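Local coordinates for protein catechol 1,2-dioxygenase (Acinetobacter sp., PDB 1DMH) that cleaves the aromatic ring of catechol between its two hydroxyl-bearing carbons, using Fe(3+) and O2 to give cis,cis-muconate, at residues Ala265-Asp270 with Pro282-Val287. Residues are numbered along the deposited sequence; the frame is centred on the assembly and turned at random.
Sequences AVEHTD and PFAEMV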
loop_
_atom_site.group_PDB
_atom_site.type_symbol
_atom_site.label_atom_id
_atom_site.label_comp_id
_atom_site.label_asym_id
_atom_site.label_seq_id
_atom_site.Cartn_x
_atom_site.Cartn_y
_atom_site.Cartn_z
ATOM N N ALA A 265 -31.852 18.474 12.241
ATOM C CA ALA A 265 -31.698 19.813 11.683
ATOM C C ALA A 265 -33.137 20.320 11.536
ATOM O O ALA A 265 -33.863 19.873 10.650
ATOM C CB ALA A 265 -31.027 19.753 10.323
ATOM N N VAL A 266 -33.550 21.219 12.417
ATOM C CA VAL A 266 -34.893 21.785 12.389
ATOM C C VAL A 266 -35.049 22.856 11.309
ATOM O O VAL A 266 -34.236 23.780 11.223
ATOM C CB VAL A 266 -35.224 22.413 13.744
ATOM C CG1 VAL A 266 -36.551 23.128 13.683
ATOM C CG2 VAL A 266 -35.225 21.333 14.810
ATOM N N GLU A 267 -36.091 22.743 10.490
ATOM C CA GLU A 267 -36.324 23.714 9.422
ATOM C C GLU A 267 -37.226 24.866 9.839
ATOM O O GLU A 267 -38.307 24.662 10.393
ATOM C CB GLU A 267 -36.926 23.027 8.202
ATOM C CG GLU A 267 -36.021 21.995 7.576
ATOM C CD GLU A 267 -34.855 22.613 6.812
ATOM O OE1 GLU A 267 -34.816 23.860 6.653
ATOM O OE2 GLU A 267 -33.978 21.836 6.353
ATOM N N HIS A 268 -36.768 26.078 9.571
ATOM C CA HIS A 268 -37.520 27.276 9.902
ATOM C C HIS A 268 -37.917 27.976 8.616
ATOM O O HIS A 268 -37.084 28.167 7.729
ATOM C CB HIS A 268 -36.663 28.194 10.753
ATOM C CG HIS A 268 -36.332 27.616 12.087
ATOM N ND1 HIS A 268 -37.243 27.566 13.119
ATOM C CD2 HIS A 268 -35.219 26.988 12.534
ATOM C CE1 HIS A 268 -36.706 26.931 14.145
ATOM N NE2 HIS A 268 -35.478 26.570 13.815
ATOM N N THR A 269 -39.194 28.336 8.508
ATOM C CA THR A 269 -39.703 29.024 7.324
ATOM C C THR A 269 -40.472 30.263 7.704
ATOM O O THR A 269 -40.724 31.114 6.865
ATOM C CB THR A 269 -40.655 28.138 6.521
ATOM O OG1 THR A 269 -41.609 27.552 7.413
ATOM C CG2 THR A 269 -39.897 27.055 5.795
ATOM N N ASP A 270 -40.844 30.373 8.971
ATOM C CA ASP A 270 -41.618 31.522 9.392
ATOM C C ASP A 270 -40.777 32.788 9.456
ATOM O O ASP A 270 -39.649 32.790 9.958
ATOM C CB ASP A 270 -42.260 31.249 10.740
ATOM C CG ASP A 270 -41.288 31.363 11.865
ATOM O OD1 ASP A 270 -41.051 32.507 12.318
ATOM O OD2 ASP A 270 -40.737 30.317 12.274
ATOM N N PRO A 282 -35.688 30.809 4.369
ATOM C CA PRO A 282 -35.754 29.611 5.210
ATOM C C PRO A 282 -34.366 29.009 5.471
ATOM O O PRO A 282 -33.482 29.047 4.605
ATOM C CB PRO A 282 -36.687 28.689 4.413
ATOM C CG PRO A 282 -36.517 29.189 2.975
ATOM C CD PRO A 282 -36.610 30.669 3.231
ATOM N N PHE A 283 -34.178 28.462 6.666
ATOM C CA PHE A 283 -32.886 27.900 7.035
ATOM C C PHE A 283 -33.086 26.732 7.995
ATOM O O PHE A 283 -34.185 26.541 8.541
ATOM C CB PHE A 283 -32.027 28.992 7.706
ATOM C CG PHE A 283 -32.549 29.431 9.050
ATOM C CD1 PHE A 283 -33.579 30.362 9.142
ATOM C CD2 PHE A 283 -32.063 28.865 10.222
ATOM C CE1 PHE A 283 -34.127 30.724 10.385
ATOM C CE2 PHE A 283 -32.597 29.216 11.469
ATOM C CZ PHE A 283 -33.637 30.152 11.547
ATOM N N ALA A 284 -32.024 25.950 8.193
ATOM C CA ALA A 284 -32.060 24.826 9.120
ATOM C C ALA A 284 -31.261 25.221 10.385
ATOM O O ALA A 284 -30.313 26.020 10.329
ATOM C CB ALA A 284 -31.444 23.601 8.465
ATOM N N GLU A 285 -31.666 24.685 11.531
ATOM C CA GLU A 285 -30.954 24.953 12.775
ATOM C C GLU A 285 -30.607 23.642 13.495
ATOM O O GLU A 285 -31.450 22.734 13.602
ATOM C CB GLU A 285 -31.779 25.844 13.713
ATOM C CG GLU A 285 -31.138 26.052 15.085
ATOM C CD GLU A 285 -31.988 26.901 16.006
ATOM O OE1 GLU A 285 -33.222 26.697 16.036
ATOM O OE2 GLU A 285 -31.432 27.758 16.725
ATOM N N MET A 286 -29.362 23.547 13.962
ATOM C CA MET A 286 -28.875 22.392 14.720
ATOM C C MET A 286 -28.182 22.934 15.962
ATOM O O MET A 286 -27.429 23.900 15.894
ATOM C CB MET A 286 -27.875 21.555 13.920
ATOM C CG MET A 286 -28.443 20.913 12.656
ATOM S SD MET A 286 -27.226 19.971 11.690
ATOM C CE MET A 286 -27.000 18.579 12.713
ATOM N N VAL A 287 -28.478 22.334 17.107
ATOM C CA VAL A 287 -27.866 22.727 18.363
ATOM C C VAL A 287 -27.051 21.505 18.791
ATOM O O VAL A 287 -27.555 20.389 18.744
ATOM C CB VAL A 287 -28.940 23.011 19.454
ATOM C CG1 VAL A 287 -28.276 23.460 20.752
ATOM C CG2 VAL A 287 -29.904 24.056 18.966
#
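Two antiparallel strands pair here in the mixed beta-sheet of the intradiol dioxygenase domain, joined by a connection that contains helix 271-276. Strand 283-291 also runs parallel to strand 133-141 on its other edge. The Met286 side chain lies near Ile225 of the catechol-binding site, about 13 Å from the Fe(3+) ion. Four backbone hydrogen bonds join the segments. Val266 and Glu285 form one hydrogen-bonded pair: Val266 N gives to Glu285 O at 2.8 Å, and Glu285 N to Val266 O at 2.7 Å. His268 and Phe283 form the next. His268 N reaches Phe283 O almost along the C=O axis (2.8 Å, 170° at the hydrogen), while Phe283 N donates to His268 O over 3.1 Å. Between them lies the non-hydrogen-bonded pair Glu267 and Ala284; the backbone of Ala284 bonds instead to Thr133 and Ile135. Glu267 bends at chi2, which brings its carboxylate back over the Ala284 methyl. Its OE1 is satisfied by His132 NE2. On the sheet face of Val266, His268 NE2 makes a weak hydrogen bond to Glu285 OE1, with ring and carboxylate planes 73° apart. The extended Glu285 chain has its stronger partner in His137 NE2, which bonds OE2. Asp270 OD1 N-caps helix 271-276 through Ala273 N. Phe283 takes the crowded chi1 position (68°). His268 CB makes a CH-pi contact over one face of the Phe283 ring, 3.9 Å from its centroid.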